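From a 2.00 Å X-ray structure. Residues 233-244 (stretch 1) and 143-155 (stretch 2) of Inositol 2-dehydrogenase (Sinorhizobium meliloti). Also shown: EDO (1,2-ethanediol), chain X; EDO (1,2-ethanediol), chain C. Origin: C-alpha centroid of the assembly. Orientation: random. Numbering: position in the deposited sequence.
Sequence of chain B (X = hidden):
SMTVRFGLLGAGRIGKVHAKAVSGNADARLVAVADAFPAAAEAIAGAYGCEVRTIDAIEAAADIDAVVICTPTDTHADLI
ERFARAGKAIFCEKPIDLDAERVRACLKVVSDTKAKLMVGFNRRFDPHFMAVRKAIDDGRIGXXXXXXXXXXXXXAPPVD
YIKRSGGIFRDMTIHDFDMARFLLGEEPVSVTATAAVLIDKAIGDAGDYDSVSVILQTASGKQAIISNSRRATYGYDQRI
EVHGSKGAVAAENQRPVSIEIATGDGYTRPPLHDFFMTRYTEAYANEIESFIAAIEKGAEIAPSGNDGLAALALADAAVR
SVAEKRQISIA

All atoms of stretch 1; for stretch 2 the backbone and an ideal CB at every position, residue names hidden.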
ATOM      1  N   THR B 233      20.525  -2.054  -0.723  1.00 19.64           N
ATOM      2  CA  THR B 233      20.637  -1.492   0.636  1.00 21.04           C
ATOM      3  C   THR B 233      19.383  -1.733   1.473  1.00 22.03           C
ATOM      4  O   THR B 233      19.465  -1.837   2.696  1.00 21.47           O
ATOM      5  CB  THR B 233      20.938   0.009   0.636  1.00 20.88           C
ATOM      6  OG1 THR B 233      19.931   0.743  -0.095  1.00 19.64           O
ATOM      7  CG2 THR B 233      22.267   0.247   0.067  1.00 21.42           C
ATOM      8  N   TYR B 234      18.255  -1.874   0.788  1.00 19.40           N
ATOM      9  CA  TYR B 234      16.949  -2.060   1.420  1.00 20.14           C
ATOM     10  C   TYR B 234      16.616  -3.523   1.790  1.00 20.60           C
ATOM     11  O   TYR B 234      15.540  -3.822   2.343  1.00 23.58           O
ATOM     12  CB  TYR B 234      15.862  -1.404   0.551  1.00 19.27           C
ATOM     13  CG  TYR B 234      15.945  -1.731  -0.923  1.00 19.07           C
ATOM     14  CD1 TYR B 234      15.265  -2.810  -1.437  1.00 20.55           C
ATOM     15  CD2 TYR B 234      16.726  -0.967  -1.798  1.00 19.99           C
ATOM     16  CE1 TYR B 234      15.353  -3.139  -2.780  1.00 21.47           C
ATOM     17  CE2 TYR B 234      16.811  -1.277  -3.156  1.00 19.88           C
ATOM     18  CZ  TYR B 234      16.118  -2.369  -3.625  1.00 21.48           C
ATOM     19  OH  TYR B 234      16.150  -2.699  -4.950  1.00 27.43           O
ATOM     20  N   GLY B 235      17.543  -4.445   1.558  1.00 22.30           N
ATOM     21  CA  GLY B 235      17.335  -5.828   1.969  1.00 21.55           C
ATOM     22  C   GLY B 235      17.021  -6.807   0.827  1.00 20.69           C
ATOM     23  O   GLY B 235      17.351  -6.570  -0.336  1.00 19.55           O
ATOM     24  N   TYR B 236      16.438  -7.936   1.196  1.00 18.26           N
ATOM     25  CA  TYR B 236      16.296  -9.068   0.338  1.00 18.68           C
ATOM     26  C   TYR B 236      15.029  -8.904  -0.515  1.00 19.37           C
ATOM     27  O   TYR B 236      13.914  -9.114  -0.037  1.00 20.17           O
ATOM     28  CB  TYR B 236      16.227 -10.323   1.184  1.00 19.81           C
ATOM     29  CG  TYR B 236      16.434 -11.653   0.488  1.00 21.53           C
ATOM     30  CD1 TYR B 236      17.219 -11.768  -0.666  1.00 22.60           C
ATOM     31  CD2 TYR B 236      15.888 -12.822   1.034  1.00 22.42           C
ATOM     32  CE1 TYR B 236      17.446 -12.999  -1.247  1.00 24.43           C
ATOM     33  CE2 TYR B 236      16.110 -14.046   0.472  1.00 23.10           C
ATOM     34  CZ  TYR B 236      16.890 -14.136  -0.664  1.00 24.66           C
ATOM     35  OH  TYR B 236      17.110 -15.367  -1.205  1.00 27.24           O
ATOM     36  N   ASP B 237      15.223  -8.453  -1.743  1.00 18.21           N
ATOM     37  CA  ASP B 237      14.128  -8.145  -2.663  1.00 18.54           C
ATOM     38  C   ASP B 237      13.719  -9.404  -3.396  1.00 17.33           C
ATOM     39  O   ASP B 237      14.518 -10.005  -4.041  1.00 18.64           O
ATOM     40  CB  ASP B 237      14.595  -7.047  -3.642  1.00 18.28           C
ATOM     41  CG  ASP B 237      13.460  -6.425  -4.447  1.00 19.59           C
ATOM     42  OD1 ASP B 237      12.288  -6.911  -4.399  1.00 19.46           O
ATOM     43  OD2 ASP B 237      13.772  -5.440  -5.151  1.00 21.21           O
ATOM     44  N   GLN B 238      12.480  -9.835  -3.231  1.00 18.29           N
ATOM     45  CA  GLN B 238      12.019 -11.090  -3.781  1.00 18.68           C
ATOM     46  C   GLN B 238      10.609 -10.888  -4.293  1.00 19.56           C
ATOM     47  O   GLN B 238       9.639 -11.119  -3.576  1.00 18.43           O
ATOM     48  CB  GLN B 238      12.003 -12.208  -2.706  1.00 18.94           C
ATOM     49  CG  GLN B 238      13.340 -12.542  -2.056  1.00 19.65           C
ATOM     50  CD  GLN B 238      14.162 -13.432  -2.931  1.00 20.11           C
ATOM     51  OE1 GLN B 238      14.010 -14.650  -2.908  1.00 20.24           O
ATOM     52  NE2 GLN B 238      15.059 -12.839  -3.701  1.00 19.09           N
ATOM     53  N   ARG B 239      10.482 -10.446  -5.540  1.00 20.06           N
ATOM     54  CA  ARG B 239       9.164 -10.201  -6.127  1.00 19.06           C
ATOM     55  C   ARG B 239       8.881 -11.073  -7.318  1.00 17.61           C
ATOM     56  O   ARG B 239       9.777 -11.420  -8.070  1.00 19.11           O
ATOM     57  CB  ARG B 239       9.051  -8.763  -6.548  1.00 19.73           C
ATOM     58  CG  ARG B 239       8.794  -7.839  -5.379  1.00 20.27           C
ATOM     59  CD  ARG B 239       8.854  -6.424  -5.907  1.00 21.53           C
ATOM     60  NE  ARG B 239      10.219  -5.953  -6.062  1.00 20.43           N
ATOM     61  CZ  ARG B 239      10.614  -5.037  -6.954  1.00 22.04           C
ATOM     62  NH1 ARG B 239       9.767  -4.536  -7.831  1.00 20.73           N
ATOM     63  NH2 ARG B 239      11.878  -4.629  -6.978  1.00 22.87           N
ATOM     64  N   ILE B 240       7.616 -11.439  -7.474  1.00 17.09           N
ATOM     65  CA  ILE B 240       7.173 -12.128  -8.668  1.00 16.89           C
ATOM     66  C   ILE B 240       5.856 -11.488  -9.096  1.00 17.18           C
ATOM     67  O   ILE B 240       5.053 -10.994  -8.273  1.00 14.90           O
ATOM     68  CB  ILE B 240       6.995 -13.637  -8.482  1.00 16.70           C
ATOM     69  CG1 ILE B 240       5.929 -13.932  -7.390  1.00 16.68           C
ATOM     70  CG2 ILE B 240       8.318 -14.299  -8.122  1.00 16.70           C
ATOM     71  CD1 ILE B 240       5.498 -15.386  -7.352  1.00 15.96           C
ATOM     72  N   GLU B 241       5.657 -11.512 -10.391  1.00 17.56           N
ATOM     73  CA  GLU B 241       4.462 -10.955 -11.006  1.00 18.73           C
ATOM     74  C   GLU B 241       4.127 -11.747 -12.242  1.00 17.65           C
ATOM     75  O   GLU B 241       5.040 -12.129 -13.018  1.00 19.66           O
ATOM     76  CB  GLU B 241       4.683  -9.481 -11.335  1.00 21.92           C
ATOM     77  CG  GLU B 241       3.425  -8.875 -11.956  1.00 26.28           C
ATOM     78  CD  GLU B 241       3.579  -7.450 -12.463  1.00 32.14           C
ATOM     79  OE1 GLU B 241       4.683  -6.885 -12.421  1.00 33.20           O
ATOM     80  OE2 GLU B 241       2.539  -6.896 -12.899  1.00 38.96           O
ATOM     81  N   VAL B 242       2.829 -12.001 -12.459  1.00 15.63           N
ATOM     82  CA  VAL B 242       2.382 -12.769 -13.594  1.00 15.69           C
ATOM     83  C   VAL B 242       1.167 -12.079 -14.246  1.00 16.81           C
ATOM     84  O   VAL B 242       0.103 -11.903 -13.606  1.00 16.09           O
ATOM     85  CB  VAL B 242       2.007 -14.205 -13.212  1.00 15.51           C
ATOM     86  CG1 VAL B 242       1.645 -14.980 -14.469  1.00 15.69           C
ATOM     87  CG2 VAL B 242       3.138 -14.886 -12.468  1.00 16.15           C
ATOM     88  N   HIS B 243       1.369 -11.646 -15.478  1.00 16.05           N
ATOM     89  CA  HIS B 243       0.324 -11.016 -16.261  1.00 16.51           C
ATOM     90  C   HIS B 243      -0.272 -12.113 -17.120  1.00 17.05           C
ATOM     91  O   HIS B 243       0.464 -12.861 -17.736  1.00 15.33           O
ATOM     92  CB  HIS B 243       0.893  -9.906 -17.116  1.00 16.30           C
ATOM     93  CG  HIS B 243      -0.103  -9.259 -18.028  1.00 17.58           C
ATOM     94  ND1 HIS B 243      -1.182  -8.539 -17.567  1.00 17.65           N
ATOM     95  CD2 HIS B 243      -0.170  -9.211 -19.380  1.00 17.95           C
ATOM     96  CE1 HIS B 243      -1.878  -8.092 -18.588  1.00 18.21           C
ATOM     97  NE2 HIS B 243      -1.273  -8.464 -19.701  1.00 18.71           N
ATOM     98  N   GLY B 244      -1.602 -12.205 -17.103  1.00 16.43           N
ATOM     99  CA  GLY B 244      -2.369 -13.199 -17.869  1.00 17.51           C
ATOM    100  C   GLY B 244      -3.510 -12.557 -18.634  1.00 17.19           C
ATOM    101  O   GLY B 244      -3.699 -11.322 -18.568  1.00 17.63           O
ATOM    102  N   UNK B 143      -5.024 -17.261 -19.099  1.00 23.00           N
ATOM    103  CA  UNK B 143      -3.806 -17.897 -19.600  1.00 26.19           C
ATOM    104  C   UNK B 143      -2.595 -17.035 -19.214  1.00 23.08           C
ATOM    105  O   UNK B 143      -2.630 -15.820 -19.359  1.00 22.55           O
ATOM    106  CB  UNK B 143      -3.876 -18.092 -21.116  1.00 26.19           C
ATOM    107  N   UNK B 144      -1.534 -17.663 -18.744  1.00 20.15           N
ATOM    108  CA  UNK B 144      -0.299 -16.929 -18.399  1.00 18.56           C
ATOM    109  C   UNK B 144       0.245 -16.320 -19.681  1.00 17.83           C
ATOM    110  O   UNK B 144       0.212 -16.962 -20.714  1.00 18.40           O
ATOM    111  CB  UNK B 144       0.740 -17.839 -17.740  1.00 18.56           C
ATOM    112  N   UNK B 145       0.670 -15.060 -19.627  1.00 16.73           N
ATOM    113  CA  UNK B 145       1.320 -14.413 -20.773  1.00 15.98           C
ATOM    114  C   UNK B 145       2.794 -13.938 -20.466  1.00 16.57           C
ATOM    115  O   UNK B 145       3.729 -14.270 -21.181  1.00 16.11           O
ATOM    116  CB  UNK B 145       0.470 -13.217 -21.208  1.00 15.98           C
ATOM    117  N   UNK B 146       2.981 -13.143 -19.412  1.00 16.43           N
ATOM    118  CA  UNK B 146       4.284 -12.483 -19.187  1.00 17.17           C
ATOM    119  C   UNK B 146       4.575 -12.494 -17.703  1.00 16.73           C
ATOM    120  O   UNK B 146       3.742 -12.092 -16.911  1.00 19.47           O
ATOM    121  CB  UNK B 146       4.294 -11.051 -19.727  1.00 17.17           C
ATOM    122  N   UNK B 147       5.743 -12.986 -17.330  1.00 16.29           N
ATOM    123  CA  UNK B 147       6.170 -13.137 -15.940  1.00 15.57           C
ATOM    124  C   UNK B 147       7.304 -12.164 -15.715  1.00 15.84           C
ATOM    125  O   UNK B 147       8.154 -11.992 -16.596  1.00 15.94           O
ATOM    126  CB  UNK B 147       6.596 -14.572 -15.623  1.00 15.57           C
ATOM    127  N   UNK B 148       7.323 -11.510 -14.562  1.00 15.62           N
ATOM    128  CA  UNK B 148       8.432 -10.656 -14.176  1.00 16.53           C
ATOM    129  C   UNK B 148       8.888 -11.046 -12.755  1.00 17.09           C
ATOM    130  O   UNK B 148       8.066 -11.189 -11.805  1.00 16.61           O
ATOM    131  CB  UNK B 148       8.031  -9.181 -14.244  1.00 16.53           C
ATOM    132  N   UNK B 149      10.179 -11.270 -12.645  1.00 16.44           N
ATOM    133  CA  UNK B 149      10.814 -11.795 -11.420  1.00 16.20           C
ATOM    134  C   UNK B 149      11.971 -10.876 -11.130  1.00 15.72           C
ATOM    135  O   UNK B 149      12.833 -10.682 -11.982  1.00 16.24           O
ATOM    136  CB  UNK B 149      11.274 -13.247 -11.569  1.00 16.20           C
ATOM    137  N   UNK B 150      11.990 -10.317  -9.923  1.00 16.86           N
ATOM    138  CA  UNK B 150      13.055  -9.478  -9.464  1.00 15.61           C
ATOM    139  C   UNK B 150      13.620 -10.026  -8.174  1.00 16.66           C
ATOM    140  O   UNK B 150      12.878 -10.185  -7.177  1.00 17.35           O
ATOM    141  CB  UNK B 150      12.571  -8.038  -9.282  1.00 15.61           C
ATOM    142  N   UNK B 151      14.919 -10.291  -8.179  1.00 16.34           N
ATOM    143  CA  UNK B 151      15.606 -10.820  -7.000  1.00 16.96           C
ATOM    144  C   UNK B 151      16.864 -10.006  -6.779  1.00 17.08           C
ATOM    145  O   UNK B 151      17.610  -9.778  -7.719  1.00 16.03           O
ATOM    146  CB  UNK B 151      15.937 -12.305  -7.160  1.00 16.96           C
ATOM    147  N   UNK B 152      17.061  -9.520  -5.545  1.00 16.89           N
ATOM    148  CA  UNK B 152      18.218  -8.713  -5.202  1.00 17.36           C
ATOM    149  C   UNK B 152      18.662  -9.120  -3.824  1.00 19.07           C
ATOM    150  O   UNK B 152      17.862  -9.074  -2.880  1.00 17.15           O
ATOM    151  CB  UNK B 152      17.910  -7.216  -5.268  1.00 17.36           C
ATOM    152  N   UNK B 153      19.904  -9.576  -3.738  1.00 20.37           N
ATOM    153  CA  UNK B 153      20.490  -9.966  -2.474  1.00 22.02           C
ATOM    154  C   UNK B 153      20.893  -8.721  -1.673  1.00 21.99           C
ATOM    155  O   UNK B 153      21.137  -7.646  -2.260  1.00 21.72           O
ATOM    156  CB  UNK B 153      21.696 -10.878  -2.704  1.00 22.02           C
ATOM    157  N   UNK B 154      21.010  -8.866  -0.330  1.00 22.26           N
ATOM    158  CA  UNK B 154      21.383  -7.712   0.469  1.00 22.33           C
ATOM    159  C   UNK B 154      22.812  -7.283   0.142  1.00 22.78           C
ATOM    160  O   UNK B 154      23.110  -6.104   0.101  1.00 23.58           O
ATOM    161  CB  UNK B 154      21.243  -8.023   1.960  1.00 22.33           C
ATOM    162  N   UNK B 155      23.677  -8.236  -0.177  1.00 21.94           N
ATOM    163  CA  UNK B 155      25.045  -7.891  -0.520  1.00 21.30           C
ATOM    164  C   UNK B 155      25.648  -9.110  -1.138  1.00 19.97           C
ATOM    165  O   UNK B 155      25.057 -10.187  -1.070  1.00 18.52           O
ATOM    166  CB  UNK B 155      25.850  -7.416   0.691  1.00 21.30           C
TER
HETATM  167  C1  EDO X 407      23.829 -16.585  -2.726  1.00 43.23           C
HETATM  168  O1  EDO X 407      25.018 -17.357  -2.893  1.00 35.81           O
HETATM  169  C2  EDO X 407      22.793 -16.867  -3.821  1.00 43.41           C
HETATM  170  O2  EDO X 407      21.911 -15.748  -3.935  1.00 37.53           O
HETATM  171  C1  EDO C 401      -1.157  -6.901  -8.955  1.00 30.09           C
HETATM  172  O1  EDO C 401      -0.470  -5.847  -8.265  1.00 29.49           O
HETATM  173  C2  EDO C 401      -0.352  -7.335 -10.183  1.00 33.45           C
HETATM  174  O2  EDO C 401      -0.365  -6.323 -11.201  1.00 39.56           O

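Strand 237-244 pairs with strand 144-152 in antiparallel fashion, so side chains at positions 146 to 152 alternate between the face that carries Asp237, Arg239, Glu241 and His243 and the face that carries Gln238, Ile240 and Val242.

Position 143 precedes the strand; its CB points away, with no atom of stretch 1 within 5.5 Å of that CB. Almost any residue, polar ones included, would suit; it is Glu143. Its backbone O lies 3.0 Å from Gly244 CA, where a CB on the glycine would clash with it.

At position 144 the CB points sideways, 4.4 Å from Val242 CG1, which favours a modest apolar group. Val144 fills the place, its CG1 3.9 Å from Val242 CG1.

Position 145 has phi/psi of -119/-54, unlike its extended neighbours, and sits in a beta bulge: both its N (2.9 Å) and the N of 146 (3.0 Å) donate to His243 O. The CB points toward stretch 1, near the imidazole, so a polar or acidic chain is plausible. The residue is Glu145, with OE1 3.8 Å from His243 CD2.

Position 146 shares the face of His243, whose CB is 4.4 Å from the ideal CB; many side chains would fit. Selenomethionine Met146 occupies it, its end leading away, while its O accepts from His243 N at 2.8 Å.

Position 147 lies opposite Val242 in a non-hydrogen-bonded pair, and a beta-branched or other aliphatic residue is expected. Val147 places CG2 4.2 Å from Val242 CG1.

Position 148 pairs with Glu241, whose extended carboxylate invites a polar partner, though a small apolar one could also fit. Thr148 reaches it through water: water 1 lies 3.1 Å from Thr148 OG1 and donates to Glu241 OE1 at 2.9 Å.

Position 149 faces Ile240, its ideal CB 4.7 Å from Ile240 CG2, so Val, Leu or Ile would suit. Ile149 brings CG1 to 4.2 Å from that CG2.

Position 150 lies beside the Arg239 guanidinium, held by Asp237 in a salt bridge; a short chain can sit against it. Thr150 does so, with CB over one guanidinium face and CG2 3.6 Å from Arg239 NH2.

At position 151 the ideal CB is only 3.6 Å from Gln238 NE2, which suits a small, preferably polar residue. Ser151 OG lies 3.5 Å from Gln238 NE2 and accepts from water 2 at 2.9 Å, which also donates to Arg239 O at 3.1 Å.

Position 152 looks onto the Asp237 carboxylate and Tyr234 OH, favouring a long donor, Lys or Arg. Arg152 NH1 donates to Tyr234 OH (2.8 Å) and forms a charge-only salt bridge with Asp237 OD2 (3.5 Å), despite Arg239 NH2 3.6 Å from NH1.

At position 153 the CB points away, but a polar chain could bend back. Asp153 OD1 lies 3.4 Å from Tyr236 CE1, at the ring edge.

At position 154 the CB points sideways, its ideal position 4.5 Å from Gly235 CA and 4.9 Å from Tyr236 N. A compact apolar residue would fit, and phi of -66 allows proline among others. Pro154 CD is 4.2 Å from Tyr236 CD1. Position 155 is free of contacts and unconstrained; it is Ser155.

Stretch 2 (143-155) EVEMVTITSRDPS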
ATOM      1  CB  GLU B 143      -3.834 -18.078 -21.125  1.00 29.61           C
ATOM      2  CG  GLU B 143      -4.384 -19.403 -21.638  1.00 40.31           C
ATOM      3  CD  GLU B 143      -3.536 -20.592 -21.220  1.00 41.19           C
ATOM      4  OE1 GLU B 143      -2.355 -20.732 -21.684  1.00 40.78           O
ATOM      5  OE2 GLU B 143      -4.058 -21.367 -20.392  1.00 46.92           O
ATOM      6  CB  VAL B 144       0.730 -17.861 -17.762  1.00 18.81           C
ATOM      7  CG1 VAL B 144       2.109 -17.207 -17.660  1.00 17.37           C
ATOM      8  CG2 VAL B 144       0.254 -18.265 -16.394  1.00 19.31           C
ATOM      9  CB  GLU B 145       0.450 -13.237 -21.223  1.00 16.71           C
ATOM     10  CG  GLU B 145      -0.841 -13.733 -21.883  1.00 17.60           C
ATOM     11  CD  GLU B 145      -1.871 -12.671 -22.237  1.00 18.77           C
ATOM     12  OE1 GLU B 145      -1.701 -11.419 -22.024  1.00 15.54           O
ATOM     13  OE2 GLU B 145      -2.934 -13.164 -22.720  1.00 18.81           O
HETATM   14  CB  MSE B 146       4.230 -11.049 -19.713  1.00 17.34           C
HETATM   15  CG  MSE B 146       3.852 -11.048 -21.198  1.00 20.60           C
HETATM   16 SE   MSE B 146       3.922  -9.258 -21.961  1.00 23.51          SE
HETATM   17  CE  MSE B 146       5.883  -9.241 -22.018  1.00 21.18           C
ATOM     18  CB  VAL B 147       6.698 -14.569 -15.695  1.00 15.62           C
ATOM     19  CG1 VAL B 147       7.376 -14.705 -14.331  1.00 16.60           C
ATOM     20  CG2 VAL B 147       5.563 -15.555 -15.851  1.00 15.83           C
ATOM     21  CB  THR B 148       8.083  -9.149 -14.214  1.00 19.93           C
ATOM     22  OG1 THR B 148       7.391  -8.835 -15.423  1.00 20.85           O
ATOM     23  CG2 THR B 148       9.358  -8.281 -14.169  1.00 20.81           C
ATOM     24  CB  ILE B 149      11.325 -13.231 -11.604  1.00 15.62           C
ATOM     25  CG1 ILE B 149      10.192 -14.197 -11.842  1.00 15.61           C
ATOM     26  CG2 ILE B 149      12.144 -13.732 -10.396  1.00 15.70           C
ATOM     27  CD1 ILE B 149      10.660 -15.534 -12.359  1.00 15.26           C
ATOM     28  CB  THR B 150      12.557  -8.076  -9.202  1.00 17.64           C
ATOM     29  OG1 THR B 150      11.974  -7.577 -10.414  1.00 19.18           O
ATOM     30  CG2 THR B 150      13.723  -7.161  -8.764  1.00 18.72           C
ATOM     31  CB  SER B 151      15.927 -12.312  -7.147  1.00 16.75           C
ATOM     32  OG  SER B 151      14.723 -13.089  -7.221  1.00 18.21           O
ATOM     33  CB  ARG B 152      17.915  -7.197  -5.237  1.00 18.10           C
ATOM     34  CG  ARG B 152      17.418  -6.724  -6.607  1.00 19.11           C
ATOM     35  CD  ARG B 152      17.087  -5.255  -6.694  1.00 19.68           C
ATOM     36  NE  ARG B 152      16.619  -4.979  -8.042  1.00 18.69           N
ATOM     37  CZ  ARG B 152      15.713  -4.073  -8.390  1.00 19.64           C
ATOM     38  NH1 ARG B 152      15.162  -3.261  -7.522  1.00 19.57           N
ATOM     39  NH2 ARG B 152      15.338  -3.986  -9.660  1.00 22.68           N
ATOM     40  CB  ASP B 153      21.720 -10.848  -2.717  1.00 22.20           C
ATOM     41  CG  ASP B 153      21.371 -12.254  -3.128  1.00 23.69           C
ATOM     42  OD1 ASP B 153      20.177 -12.623  -3.159  1.00 26.43           O
ATOM     43  OD2 ASP B 153      22.318 -13.017  -3.446  1.00 24.74           O
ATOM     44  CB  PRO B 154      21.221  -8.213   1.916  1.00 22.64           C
ATOM     45  CG  PRO B 154      21.456  -9.688   1.823  1.00 23.82           C
ATOM     46  CD  PRO B 154      20.881 -10.094   0.493  1.00 22.88           C
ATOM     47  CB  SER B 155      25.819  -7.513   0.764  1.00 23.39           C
ATOM     48  OG  SER B 155      25.764  -8.618   1.629  1.00 21.11           O
TER
HETATM   49  O   HOH W   1       6.442  -6.055 -14.525  1.00 28.84           O
HETATM   50  O   HOH W   2      11.844 -13.208  -6.611  1.00 22.31           O
HETATM   51  O   HOH W   3      17.915 -14.019  -4.631  1.00 30.94           O
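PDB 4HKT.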